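Local coordinates for protein polymerase X (Deinococcus radiodurans, PDB 2W9M) that probably catalyses template-directed DNA synthesis as a family X polymerase active in DNA repair, and carries a PHP domain that binds three zinc ions, at residues G329-H334 / H356-T361; S335-G340 / R380-E385; R345-A350 / T515-P520; P395-S400 / L420-V425; L454-G459 / V485-A490. All blocks are in the same frame, centred on the assembly; numbering follows the deposited sequence.

Interaction 1: G329-H334 / H356-T361. With ZN (zinc ion), chain D.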
# COMPACT_ATOMS: atom_id res chain seq x y z
N GLY A 329 -15.91 -0.63 -8.71
CA GLY A 329 -14.94 -1.37 -9.49
C GLY A 329 -13.61 -1.50 -8.78
O GLY A 329 -12.99 -0.50 -8.41
N MET A 330 -13.17 -2.74 -8.58
CA MET A 330 -11.87 -3.00 -7.94
C MET A 330 -10.82 -3.39 -8.98
O MET A 330 -10.60 -4.57 -9.25
CB MET A 330 -12.01 -4.10 -6.89
CG MET A 330 -12.88 -3.71 -5.70
SD MET A 330 -12.00 -2.78 -4.43
CE MET A 330 -11.68 -1.23 -5.28
N ILE A 331 -10.18 -2.39 -9.56
CA ILE A 331 -9.26 -2.64 -10.67
C ILE A 331 -7.80 -2.69 -10.23
O ILE A 331 -7.47 -2.36 -9.09
CB ILE A 331 -9.42 -1.60 -11.81
CG1 ILE A 331 -8.96 -0.22 -11.35
CG2 ILE A 331 -10.87 -1.58 -12.30
CD1 ILE A 331 -9.02 0.84 -12.44
N HIS A 332 -6.95 -3.12 -11.15
CA HIS A 332 -5.53 -3.33 -10.88
C HIS A 332 -5.32 -4.35 -9.75
O HIS A 332 -4.86 -4.01 -8.67
CB HIS A 332 -4.84 -2.00 -10.57
CG HIS A 332 -3.35 -2.11 -10.47
ND1 HIS A 332 -2.56 -1.10 -9.95
CD2 HIS A 332 -2.51 -3.11 -10.81
CE1 HIS A 332 -1.30 -1.48 -9.98
NE2 HIS A 332 -1.24 -2.69 -10.50
N THR A 333 -5.68 -5.60 -10.03
CA THR A 333 -5.47 -6.69 -9.09
C THR A 333 -4.60 -7.75 -9.77
O THR A 333 -4.53 -7.80 -11.00
CB THR A 333 -6.79 -7.33 -8.68
OG1 THR A 333 -7.43 -7.88 -9.84
CG2 THR A 333 -7.72 -6.30 -8.03
N HIS A 334 -3.92 -8.58 -8.98
CA HIS A 334 -3.05 -9.61 -9.54
C HIS A 334 -3.53 -11.01 -9.20
O HIS A 334 -4.16 -11.23 -8.17
CB HIS A 334 -1.60 -9.41 -9.09
CG HIS A 334 -0.98 -8.15 -9.62
ND1 HIS A 334 -0.12 -8.15 -10.69
CD2 HIS A 334 -1.11 -6.86 -9.23
CE1 HIS A 334 0.26 -6.90 -10.95
NE2 HIS A 334 -0.33 -6.11 -10.07
N HIS A 356 -18.40 -5.08 -3.50
CA HIS A 356 -18.13 -4.32 -4.71
C HIS A 356 -18.84 -4.93 -5.91
O HIS A 356 -19.51 -5.96 -5.79
CB HIS A 356 -16.62 -4.21 -4.95
CG HIS A 356 -15.85 -3.75 -3.75
ND1 HIS A 356 -15.94 -2.46 -3.26
CD2 HIS A 356 -14.99 -4.40 -2.93
CE1 HIS A 356 -15.16 -2.34 -2.19
NE2 HIS A 356 -14.57 -3.51 -1.98
N GLU A 357 -18.70 -4.30 -7.07
CA GLU A 357 -19.47 -4.68 -8.24
C GLU A 357 -18.71 -5.53 -9.26
O GLU A 357 -19.23 -6.52 -9.76
CB GLU A 357 -20.05 -3.44 -8.92
CG GLU A 357 -20.75 -3.71 -10.24
CD GLU A 357 -21.49 -2.50 -10.77
OE1 GLU A 357 -21.55 -2.35 -12.01
OE2 GLU A 357 -21.99 -1.70 -9.94
N PHE A 358 -17.47 -5.15 -9.57
CA PHE A 358 -16.70 -5.88 -10.57
C PHE A 358 -15.20 -5.87 -10.31
O PHE A 358 -14.69 -5.02 -9.57
CB PHE A 358 -17.02 -5.38 -11.99
CG PHE A 358 -16.50 -4.00 -12.29
CD1 PHE A 358 -17.21 -2.88 -11.92
CD2 PHE A 358 -15.29 -3.84 -12.96
CE1 PHE A 358 -16.73 -1.60 -12.20
CE2 PHE A 358 -14.81 -2.57 -13.25
CZ PHE A 358 -15.53 -1.45 -12.86
N LEU A 359 -14.49 -6.82 -10.90
CA LEU A 359 -13.05 -6.98 -10.70
C LEU A 359 -12.27 -6.54 -11.93
O LEU A 359 -12.62 -6.87 -13.06
CB LEU A 359 -12.70 -8.43 -10.37
CG LEU A 359 -11.21 -8.78 -10.30
CD1 LEU A 359 -10.61 -8.33 -8.97
CD2 LEU A 359 -11.01 -10.27 -10.50
N GLY A 360 -11.19 -5.81 -11.70
CA GLY A 360 -10.30 -5.40 -12.76
C GLY A 360 -9.02 -6.21 -12.74
O GLY A 360 -8.18 -6.07 -11.85
N THR A 361 -8.87 -7.07 -13.74
CA THR A 361 -7.67 -7.86 -13.94
C THR A 361 -6.52 -6.97 -14.38
O THR A 361 -6.73 -6.01 -15.12
CB THR A 361 -7.94 -8.95 -15.00
OG1 THR A 361 -8.50 -10.10 -14.37
CG2 THR A 361 -6.66 -9.33 -15.73
ZN ZN D . 0.47 -3.98 -9.75
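Met330 and His356 meet with CG of each anti to its own carbonyl carbon (chi1 -65° and -50°), and Met330 chi2 (-84°) then sets SD over the imidazole, a Met-aromatic contact 3.7 Å from the His356 centroid. It flanks the parallel pairing of strands 329-333 and 358-364, the first beta-alpha-beta unit of the PHP sheet, with helix 344-353 as crossover. Pairing runs from Met330 N to Phe358 O (2.9 Å) and from Gly360 N back to Met330 O (2.8 Å). Gly329 CA makes a CH-pi contact with one face of Phe358, 3.5 Å from the ring centroid. After a beta bulge and a turn at His332, Thr333 gives Gly360 O two bonds, from N at 3.1 Å and from OG1 at 2.8 Å. The imidazoles of His332 and His334 lead away from the pairing to the zinc ion of chain D, which Glu401 and Asp516 also bind. His332 ND1 is hydrogen-bonded to Glu487, and NE2 of each histidine lies 2.3 Å from the metal.

Interaction 2: S335-G340 / R380-E385. With ZN (zinc ion), chain C.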
# COMPACT_ATOMS: atom_id res chain seq x y z
N SER A 335 -3.24 -11.96 -10.09
CA SER A 335 -3.68 -13.33 -9.93
C SER A 335 -2.50 -14.30 -10.04
O SER A 335 -1.36 -13.89 -10.23
CB SER A 335 -4.71 -13.69 -10.99
OG SER A 335 -4.09 -13.86 -12.26
N THR A 336 -2.81 -15.59 -9.94
CA THR A 336 -1.83 -16.65 -10.10
C THR A 336 -1.10 -16.59 -11.45
O THR A 336 0.05 -17.03 -11.55
CB THR A 336 -2.49 -18.02 -9.89
OG1 THR A 336 -2.28 -18.44 -8.54
CG2 THR A 336 -1.90 -19.06 -10.84
N TRP A 337 -1.75 -16.04 -12.47
CA TRP A 337 -1.13 -15.85 -13.78
C TRP A 337 0.18 -15.07 -13.69
O TRP A 337 1.11 -15.29 -14.47
CB TRP A 337 -2.09 -15.13 -14.74
CG TRP A 337 -3.20 -15.98 -15.23
CD1 TRP A 337 -4.41 -16.17 -14.62
CD2 TRP A 337 -3.22 -16.75 -16.43
NE1 TRP A 337 -5.18 -17.02 -15.38
CE2 TRP A 337 -4.47 -17.40 -16.49
CE3 TRP A 337 -2.30 -16.97 -17.46
CZ2 TRP A 337 -4.83 -18.24 -17.54
CZ3 TRP A 337 -2.65 -17.81 -18.50
CH2 TRP A 337 -3.90 -18.43 -18.53
N SER A 338 0.24 -14.14 -12.75
CA SER A 338 1.40 -13.28 -12.58
C SER A 338 2.13 -13.64 -11.28
O SER A 338 2.62 -14.76 -11.12
CB SER A 338 0.96 -11.81 -12.55
OG SER A 338 2.01 -10.95 -12.92
N ASP A 339 2.18 -12.69 -10.35
CA ASP A 339 2.78 -12.93 -9.05
C ASP A 339 1.75 -12.83 -7.92
O ASP A 339 2.10 -12.52 -6.79
CB ASP A 339 3.95 -11.98 -8.80
CG ASP A 339 3.54 -10.52 -8.75
OD1 ASP A 339 2.39 -10.21 -9.14
OD2 ASP A 339 4.36 -9.68 -8.32
N GLY A 340 0.49 -13.10 -8.23
CA GLY A 340 -0.55 -13.17 -7.22
C GLY A 340 -0.61 -14.54 -6.58
O GLY A 340 0.11 -15.46 -6.99
N ARG A 380 -3.03 -14.15 -24.02
CA ARG A 380 -4.16 -14.61 -24.82
C ARG A 380 -4.88 -15.75 -24.11
O ARG A 380 -6.10 -15.83 -24.14
CB ARG A 380 -3.71 -15.03 -26.22
CG ARG A 380 -2.91 -13.95 -26.97
CD ARG A 380 -3.37 -13.80 -28.42
NE ARG A 380 -3.38 -15.06 -29.15
CZ ARG A 380 -4.45 -15.84 -29.29
NH1 ARG A 380 -5.60 -15.49 -28.73
NH2 ARG A 380 -4.38 -16.97 -29.98
N GLU A 381 -4.11 -16.61 -23.45
CA GLU A 381 -4.67 -17.68 -22.64
C GLU A 381 -5.45 -17.16 -21.43
O GLU A 381 -6.50 -17.71 -21.08
CB GLU A 381 -3.59 -18.67 -22.20
CG GLU A 381 -2.98 -19.46 -23.34
CD GLU A 381 -2.06 -20.58 -22.87
OE1 GLU A 381 -2.25 -21.73 -23.33
OE2 GLU A 381 -1.16 -20.31 -22.05
N GLN A 382 -4.95 -16.10 -20.80
CA GLN A 382 -5.67 -15.50 -19.69
C GLN A 382 -7.01 -14.94 -20.16
O GLN A 382 -8.03 -15.11 -19.49
CB GLN A 382 -4.84 -14.39 -19.02
CG GLN A 382 -5.54 -13.72 -17.84
CD GLN A 382 -4.78 -12.51 -17.32
OE1 GLN A 382 -4.71 -11.47 -17.97
NE2 GLN A 382 -4.23 -12.64 -16.12
N LEU A 383 -7.00 -14.28 -21.31
CA LEU A 383 -8.21 -13.68 -21.86
C LEU A 383 -9.28 -14.74 -22.16
O LEU A 383 -10.47 -14.50 -21.94
CB LEU A 383 -7.89 -12.85 -23.11
CG LEU A 383 -7.14 -11.53 -22.84
CD1 LEU A 383 -6.58 -10.93 -24.12
CD2 LEU A 383 -8.04 -10.51 -22.14
N LYS A 384 -8.86 -15.91 -22.63
CA LYS A 384 -9.79 -17.02 -22.83
C LYS A 384 -10.43 -17.42 -21.51
O LYS A 384 -11.65 -17.61 -21.44
CB LYS A 384 -9.08 -18.22 -23.47
CG LYS A 384 -8.97 -18.16 -24.98
CD LYS A 384 -8.81 -16.72 -25.47
CE LYS A 384 -8.17 -16.66 -26.85
NZ LYS A 384 -6.77 -17.17 -26.83
N GLU A 385 -9.62 -17.56 -20.47
CA GLU A 385 -10.14 -17.89 -19.14
C GLU A 385 -11.11 -16.85 -18.62
O GLU A 385 -12.14 -17.19 -18.04
CB GLU A 385 -9.00 -18.08 -18.14
CG GLU A 385 -9.44 -18.03 -16.69
CD GLU A 385 -8.34 -18.43 -15.72
OE1 GLU A 385 -8.03 -17.65 -14.80
OE2 GLU A 385 -7.77 -19.53 -15.90
ZN ZN C . 3.10 -7.79 -8.66
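Trp337, in an irregular loop, faces the side of helix 376-391 at Gln382, the two CA atoms standing 7.5 Å apart. Gln382 CB is over the centre of the six-membered ring of the indole, 3.8 Å from the centroid and 7° off the normal, a CH-pi contact. Gln382 CG is anti to the backbone N (chi1 -179°), and NE2 comes within 3.6 Å of Trp337 CB. Trp337 CH2 lies 3.4 Å from Gln382 N, over the ring face, and also touches Glu381 CB. One turn along the helix, Glu385 OE1 accepts from Trp337 NE1 at 3.0 Å; the bond is almost straight (172°) and lies in the indole plane, but it enters from above the carboxylate plane. Together the bond and the packed face would limit how the indole can turn. The loop is shaped from within by an ST turn, Trp337 N to Ser335 OG (3.2 Å), while Ser335 O is gripped from opposite faces by N of Ser338 and of Gly340. The same loop presents Asp339, whose OD1 and OD2 both bind the zinc ion of chain C; His364 and His518 complete the protein ligands, in the multinuclear metal centre characteristic of PHP domains.

Interaction 3: R345-A350 / T515-P520. With ZN (zinc ion), chain D; ZN (zinc ion), chain C.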
# COMPACT_ATOMS: atom_id res chain seq x y z
N ARG A 345 -10.85 -16.33 -10.40
CA ARG A 345 -12.17 -16.62 -9.85
C ARG A 345 -12.24 -16.30 -8.36
O ARG A 345 -13.19 -15.67 -7.90
CB ARG A 345 -12.60 -18.07 -10.11
CG ARG A 345 -14.03 -18.37 -9.66
CD ARG A 345 -14.39 -19.85 -9.72
NE ARG A 345 -14.88 -20.28 -11.03
CZ ARG A 345 -14.13 -20.91 -11.94
NH1 ARG A 345 -12.86 -21.20 -11.68
NH2 ARG A 345 -14.66 -21.26 -13.10
N GLU A 346 -11.24 -16.73 -7.60
CA GLU A 346 -11.19 -16.46 -6.16
C GLU A 346 -11.20 -14.95 -5.91
O GLU A 346 -11.91 -14.47 -5.02
CB GLU A 346 -9.96 -17.10 -5.51
CG GLU A 346 -9.77 -18.58 -5.83
CD GLU A 346 -8.54 -19.18 -5.15
OE1 GLU A 346 -7.61 -19.61 -5.86
OE2 GLU A 346 -8.51 -19.21 -3.90
N MET A 347 -10.41 -14.22 -6.69
CA MET A 347 -10.35 -12.76 -6.57
C MET A 347 -11.69 -12.11 -6.90
O MET A 347 -12.16 -11.25 -6.16
CB MET A 347 -9.24 -12.18 -7.45
CG MET A 347 -7.83 -12.64 -7.05
SD MET A 347 -7.27 -11.90 -5.50
CE MET A 347 -7.01 -10.21 -6.01
N ALA A 348 -12.31 -12.53 -8.00
CA ALA A 348 -13.62 -11.99 -8.37
C ALA A 348 -14.69 -12.28 -7.31
O ALA A 348 -15.42 -11.38 -6.91
CB ALA A 348 -14.06 -12.53 -9.73
N GLU A 349 -14.77 -13.53 -6.87
CA GLU A 349 -15.66 -13.90 -5.77
C GLU A 349 -15.39 -13.03 -4.55
O GLU A 349 -16.31 -12.58 -3.88
CB GLU A 349 -15.49 -15.37 -5.38
CG GLU A 349 -16.57 -16.31 -5.91
CD GLU A 349 -16.13 -17.08 -7.14
OE1 GLU A 349 -15.90 -18.30 -7.03
OE2 GLU A 349 -16.02 -16.46 -8.22
N ALA A 350 -14.11 -12.80 -4.27
CA ALA A 350 -13.71 -12.00 -3.12
C ALA A 350 -14.23 -10.56 -3.21
O ALA A 350 -14.72 -10.01 -2.21
CB ALA A 350 -12.20 -12.01 -2.94
N THR A 515 -6.23 -1.14 -5.18
CA THR A 515 -5.61 -1.89 -4.10
C THR A 515 -4.29 -2.56 -4.51
O THR A 515 -3.41 -2.79 -3.67
CB THR A 515 -6.56 -2.98 -3.58
OG1 THR A 515 -6.90 -3.86 -4.65
CG2 THR A 515 -7.82 -2.36 -3.02
N ASP A 516 -4.15 -2.87 -5.80
CA ASP A 516 -3.00 -3.61 -6.28
C ASP A 516 -2.88 -4.95 -5.55
O ASP A 516 -1.78 -5.42 -5.27
CB ASP A 516 -1.71 -2.79 -6.10
CG ASP A 516 -0.60 -3.24 -7.02
OD1 ASP A 516 -0.77 -4.26 -7.71
OD2 ASP A 516 0.46 -2.57 -7.06
N ALA A 517 -4.03 -5.54 -5.25
CA ALA A 517 -4.09 -6.79 -4.49
C ALA A 517 -3.36 -7.96 -5.16
O ALA A 517 -3.62 -8.28 -6.32
CB ALA A 517 -5.54 -7.17 -4.20
N HIS A 518 -2.46 -8.60 -4.43
CA HIS A 518 -1.79 -9.80 -4.91
C HIS A 518 -2.38 -11.04 -4.25
O HIS A 518 -1.93 -12.16 -4.47
CB HIS A 518 -0.29 -9.71 -4.65
CG HIS A 518 0.42 -8.81 -5.60
ND1 HIS A 518 0.32 -7.43 -5.53
CD2 HIS A 518 1.23 -9.08 -6.65
CE1 HIS A 518 1.05 -6.90 -6.50
NE2 HIS A 518 1.61 -7.87 -7.19
N VAL A 519 -3.42 -10.82 -3.45
CA VAL A 519 -4.03 -11.84 -2.62
C VAL A 519 -5.44 -11.34 -2.29
O VAL A 519 -5.67 -10.13 -2.24
CB VAL A 519 -3.19 -12.05 -1.34
CG1 VAL A 519 -4.07 -12.06 -0.09
CG2 VAL A 519 -2.35 -13.31 -1.46
N PRO A 520 -6.40 -12.25 -2.10
CA PRO A 520 -7.79 -11.84 -1.88
C PRO A 520 -7.95 -10.84 -0.73
O PRO A 520 -8.71 -9.88 -0.83
CB PRO A 520 -8.50 -13.16 -1.54
CG PRO A 520 -7.65 -14.21 -2.13
CD PRO A 520 -6.24 -13.72 -2.04
ZN ZN D . 0.47 -3.98 -9.75
ZN ZN C . 3.10 -7.79 -8.66
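Apolar contacts carry the junction of Met347, on helix 344-353, with Ala517 and Pro520. The Met347 chain is bent at chi2 and chi3 (both -71°), which brings its end closer to loop 515-520 than its CB would be. The methyl CE rests on Ala517 CB at 3.8 Å. The sulfur lies against the start of Pro520, with Met347 SD 3.5 Å from Pro520 N and 4.0 Å from Pro520 CD. One helical turn on, Ala350 CB meets Pro520 CB at 4.1 Å, so the proline is touched by residues on successive turns. Met347 also reaches Leu359, which places the helix over the first strands of the parallel PHP sheet while it packs on the loop that follows strand 511-514. Metal bonds occupy the far side of that loop. Asp516 OD1 binds the zinc ion of chain D at 2.4 Å, and His518 NE2 binds that of chain C at 2.1 Å; residues only two apart thus feed neighbouring metals. Polar bonds within the loop are weak: His518 ND1 donates to Asp516 O at 2.9 Å with a bent angle of 127°, and Ala517 N to Thr515 OG1 at 3.4 Å. Outside the two segments, Asp516 OD2 accepts from Asn489 ND2, Ala517 pairs through its backbone with His334, and the ring of His518 stacks on that of His334.

Interaction 4: P395-S400 / L420-V425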
# COMPACT_ATOMS: atom_id res chain seq x y z
N PRO A 395 -18.48 -10.77 -12.90
CA PRO A 395 -18.28 -9.41 -13.40
C PRO A 395 -16.81 -9.04 -13.46
O PRO A 395 -16.25 -8.62 -12.45
CB PRO A 395 -18.99 -8.54 -12.35
CG PRO A 395 -19.63 -9.51 -11.36
CD PRO A 395 -18.86 -10.78 -11.48
N ILE A 396 -16.19 -9.19 -14.63
CA ILE A 396 -14.76 -8.94 -14.79
C ILE A 396 -14.46 -8.02 -15.98
O ILE A 396 -15.14 -8.06 -17.01
CB ILE A 396 -13.97 -10.26 -14.98
CG1 ILE A 396 -14.31 -11.26 -13.87
CG2 ILE A 396 -12.47 -9.99 -15.00
CD1 ILE A 396 -13.58 -12.57 -14.00
N VAL A 397 -13.43 -7.20 -15.82
CA VAL A 397 -12.92 -6.36 -16.89
C VAL A 397 -11.44 -6.71 -17.08
O VAL A 397 -10.67 -6.70 -16.13
CB VAL A 397 -13.09 -4.86 -16.53
CG1 VAL A 397 -12.18 -4.00 -17.37
CG2 VAL A 397 -14.54 -4.43 -16.70
N ALA A 398 -11.05 -7.05 -18.30
CA ALA A 398 -9.70 -7.54 -18.55
C ALA A 398 -8.71 -6.41 -18.76
O ALA A 398 -8.90 -5.54 -19.61
CB ALA A 398 -9.68 -8.49 -19.74
N GLY A 399 -7.63 -6.43 -17.99
CA GLY A 399 -6.59 -5.44 -18.15
C GLY A 399 -5.21 -6.05 -18.03
O GLY A 399 -5.05 -7.27 -17.97
N SER A 400 -4.21 -5.19 -18.02
CA SER A 400 -2.83 -5.62 -17.84
C SER A 400 -2.04 -4.48 -17.24
O SER A 400 -2.31 -3.32 -17.52
CB SER A 400 -2.23 -6.04 -19.19
OG SER A 400 -0.84 -6.26 -19.08
N LEU A 420 -7.50 -5.47 -24.77
CA LEU A 420 -7.81 -5.27 -23.36
C LEU A 420 -8.94 -4.27 -23.15
O LEU A 420 -9.16 -3.36 -23.96
CB LEU A 420 -6.54 -4.83 -22.62
CG LEU A 420 -5.40 -5.85 -22.63
CD1 LEU A 420 -4.08 -5.24 -22.18
CD2 LEU A 420 -5.76 -7.05 -21.76
N ASP A 421 -9.66 -4.43 -22.04
CA ASP A 421 -10.72 -3.49 -21.69
C ASP A 421 -10.12 -2.21 -21.11
O ASP A 421 -10.69 -1.14 -21.24
CB ASP A 421 -11.69 -4.13 -20.70
CG ASP A 421 -12.38 -5.35 -21.28
OD1 ASP A 421 -12.57 -5.40 -22.52
OD2 ASP A 421 -12.72 -6.27 -20.51
N TYR A 422 -8.96 -2.35 -20.46
CA TYR A 422 -8.24 -1.20 -19.93
C TYR A 422 -6.77 -1.53 -19.71
O TYR A 422 -6.41 -2.69 -19.48
CB TYR A 422 -8.88 -0.69 -18.64
CG TYR A 422 -8.52 -1.48 -17.41
CD1 TYR A 422 -7.76 -0.91 -16.40
CD2 TYR A 422 -8.94 -2.79 -17.26
CE1 TYR A 422 -7.42 -1.63 -15.26
CE2 TYR A 422 -8.61 -3.51 -16.13
CZ TYR A 422 -7.85 -2.93 -15.14
OH TYR A 422 -7.53 -3.65 -14.02
N VAL A 423 -5.92 -0.50 -19.78
CA VAL A 423 -4.48 -0.65 -19.65
C VAL A 423 -3.92 0.20 -18.52
O VAL A 423 -4.15 1.40 -18.47
CB VAL A 423 -3.77 -0.22 -20.94
CG1 VAL A 423 -2.27 -0.40 -20.80
CG2 VAL A 423 -4.31 -1.00 -22.14
N VAL A 424 -3.17 -0.43 -17.61
CA VAL A 424 -2.42 0.29 -16.59
C VAL A 424 -0.95 0.32 -17.01
O VAL A 424 -0.42 -0.69 -17.47
CB VAL A 424 -2.53 -0.40 -15.20
CG1 VAL A 424 -1.68 0.35 -14.16
CG2 VAL A 424 -3.98 -0.49 -14.75
N VAL A 425 -0.30 1.47 -16.88
CA VAL A 425 1.13 1.56 -17.13
C VAL A 425 1.90 1.87 -15.86
O VAL A 425 1.41 2.60 -14.99
CB VAL A 425 1.48 2.61 -18.21
CG1 VAL A 425 0.77 2.27 -19.51
CG2 VAL A 425 1.11 4.00 -17.74
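Asp421 and Ala398 are joined twice. Ala398 N donates to Asp421 OD2 at 2.9 Å and 162°, reaching the oxygen on its anti side and 33° out of the carboxylate plane. In return Asp421 N donates to Ala398 O at 2.8 Å, in the carbonyl plane. The side chain and backbone N of Asp421 thus grip the N and O of Ala398 in turn. Tyr422 N adds a weak, longer bond to the same carbonyl. Further along, Val424 N donates to Ser400 O at 3.0 Å. Strands 396-403 and 422-426 are parallel neighbours, third and fourth in the seven-stranded PHP sheet and linked by a short crossover through helix 414-417, though their pairing here is loose. Packing surrounds these bonds. Val397 CG1 touches Asp421 CB (3.4 Å) and Tyr422 CD2 (3.5 Å). Tyr422 has CG between its backbone N and carbonyl carbon (chi1 80°), and the ring passes close to the neighbouring strand, with CE2 3.4 Å from Gly399 CA. Its hydroxyl continues across the sheet to accept from His332 N. Leu420 CD1 closes on Ser400 CB at 3.6 Å. Outside the pair, Ala398 is packed by Leu383 and Ile386 of helix 376-391, whereas Val397 meets Arg549 and Phe552, and Asp421 meets Leu553, all of helix 549-561.

Interaction 5: L454-G459 / V485-A490. With ZN (zinc ion), chain E.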
# COMPACT_ATOMS: atom_id res chain seq x y z
N LEU A 454 -2.29 5.49 -14.91
CA LEU A 454 -0.89 5.48 -14.49
C LEU A 454 -0.75 4.85 -13.10
O LEU A 454 -1.25 5.39 -12.12
CB LEU A 454 -0.33 6.91 -14.47
CG LEU A 454 1.03 7.06 -13.76
CD1 LEU A 454 2.12 6.27 -14.48
CD2 LEU A 454 1.42 8.51 -13.64
N GLY A 455 -0.08 3.70 -13.02
CA GLY A 455 0.11 3.01 -11.75
C GLY A 455 1.14 3.69 -10.85
O GLY A 455 2.07 4.32 -11.34
N HIS A 456 0.96 3.54 -9.53
CA HIS A 456 1.83 4.14 -8.51
C HIS A 456 2.91 5.09 -9.05
O HIS A 456 4.08 4.71 -9.14
CB HIS A 456 2.47 3.05 -7.65
CG HIS A 456 2.97 1.88 -8.44
ND1 HIS A 456 4.13 1.93 -9.18
CD2 HIS A 456 2.45 0.64 -8.63
CE1 HIS A 456 4.31 0.76 -9.78
NE2 HIS A 456 3.31 -0.03 -9.46
N ALA A 457 2.51 6.31 -9.39
CA ALA A 457 3.36 7.26 -10.12
C ALA A 457 4.84 7.28 -9.73
O ALA A 457 5.72 7.32 -10.60
CB ALA A 457 2.77 8.66 -10.03
N THR A 458 5.12 7.26 -8.43
CA THR A 458 6.46 7.58 -7.93
C THR A 458 7.37 6.38 -7.67
O THR A 458 8.59 6.53 -7.59
CB THR A 458 6.35 8.46 -6.67
OG1 THR A 458 6.19 9.83 -7.06
CG2 THR A 458 7.57 8.32 -5.80
N GLY A 459 6.78 5.20 -7.53
CA GLY A 459 7.55 4.00 -7.29
C GLY A 459 8.05 3.87 -5.86
O GLY A 459 8.78 2.95 -5.52
N VAL A 485 -6.10 8.74 -16.29
CA VAL A 485 -6.36 8.80 -14.85
C VAL A 485 -5.16 8.32 -14.05
O VAL A 485 -4.48 7.38 -14.44
CB VAL A 485 -7.66 8.05 -14.46
CG1 VAL A 485 -8.25 7.34 -15.64
CG2 VAL A 485 -7.41 7.10 -13.30
N VAL A 486 -4.89 9.00 -12.94
CA VAL A 486 -3.72 8.70 -12.12
C VAL A 486 -4.13 7.89 -10.89
O VAL A 486 -5.14 8.18 -10.25
CB VAL A 486 -2.94 9.98 -11.74
CG1 VAL A 486 -3.89 11.10 -11.41
CG2 VAL A 486 -2.00 9.71 -10.57
N GLU A 487 -3.33 6.88 -10.57
CA GLU A 487 -3.70 5.93 -9.52
C GLU A 487 -3.27 6.41 -8.14
O GLU A 487 -2.18 6.95 -7.96
CB GLU A 487 -3.08 4.56 -9.82
CG GLU A 487 -3.09 3.58 -8.66
CD GLU A 487 -2.61 2.19 -9.07
OE1 GLU A 487 -3.39 1.46 -9.72
OE2 GLU A 487 -1.45 1.82 -8.74
N ILE A 488 -4.15 6.22 -7.17
CA ILE A 488 -3.79 6.33 -5.77
C ILE A 488 -3.73 4.90 -5.24
O ILE A 488 -4.75 4.31 -4.89
CB ILE A 488 -4.81 7.15 -4.97
CG1 ILE A 488 -4.84 8.60 -5.46
CG2 ILE A 488 -4.49 7.09 -3.48
CD1 ILE A 488 -5.91 9.44 -4.80
N ASN A 489 -2.52 4.35 -5.22
CA ASN A 489 -2.34 2.95 -4.88
C ASN A 489 -2.62 2.72 -3.41
O ASN A 489 -1.92 3.25 -2.54
CB ASN A 489 -0.92 2.49 -5.26
CG ASN A 489 -0.79 0.99 -5.32
OD1 ASN A 489 -0.91 0.30 -4.31
ND2 ASN A 489 -0.54 0.46 -6.52
N ALA A 490 -3.65 1.94 -3.13
CA ALA A 490 -4.13 1.73 -1.77
C ALA A 490 -3.25 0.80 -0.93
O ALA A 490 -3.42 0.74 0.29
CB ALA A 490 -5.57 1.24 -1.78
ZN ZN E . 2.96 -2.37 -10.03
O HOH W 1 -0.22 6.73 -9.69
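Glu487 OE2 is gripped by two donors that approach from opposite faces of the carboxylate plane. His456 N reaches it across the contact at 3.1 Å and nearly straight (175°), while Asn489 ND2 reaches it along its own strand at 2.8 Å. Glu487 CG is anti to the backbone N (chi1 166°), and the chain extends beyond it toward His456 N. The other oxygen, OE1, accepts from Asn514 ND2 besides holding His332, so both ends of this buried carboxylate are satisfied and its rotation is fixed. Asn489 also places ND2 at the edge of the His456 ring, in plane and 3.7 Å from CD2. His456 NE2 binds the zinc ion of chain E at 2.4 Å, with Glu401 and His428 as the other protein ligands. Glu487 is thus a second-shell residue, positioning the backbone of one zinc ligand and the imidazole of another. A water bridges the splaying chains, donating to Glu487 O at 2.6 Å and to Leu454 O, and accepting from Ala457 N at 2.8 Å. Before this, a short parallel pairing holds: Leu454 N donates to Val485 O (2.9 Å) and Glu487 N to Leu454 O (3.0 Å). Strand 485-489 runs between strands 453-454 and 511-514 in the PHP sheet, with Leu454 packed on Leu442 and Val446 of helix 435-446, and Val485 on Phe555 and Gln559 of helix 549-561.

In the fold
Interactions 1, 4 and 5 are pairings within one parallel sheet, and the first and last of them deliver zinc ligands from their C-terminal ends; the loops of interactions 2 and 3 add Asp339, Asp516 and His518, while His364, Glu401 and His428 come from elsewhere in the chain. Interactions 1 and 3, with centres about 8 Å apart, share the zinc ion of chain D, while 2 and 3 share that of chain C. Leu359 O lies 2.9 Å from Val397 N, joining 1 to 4, and Val425 O is 2.7 Å from Gly455 N, joining 4 to 5. Leu383 CD2 packs 3.5 Å from Ala398 CB between 2 and 4. Interactions 2 and 5 stay about 10 Å apart at their nearest atoms.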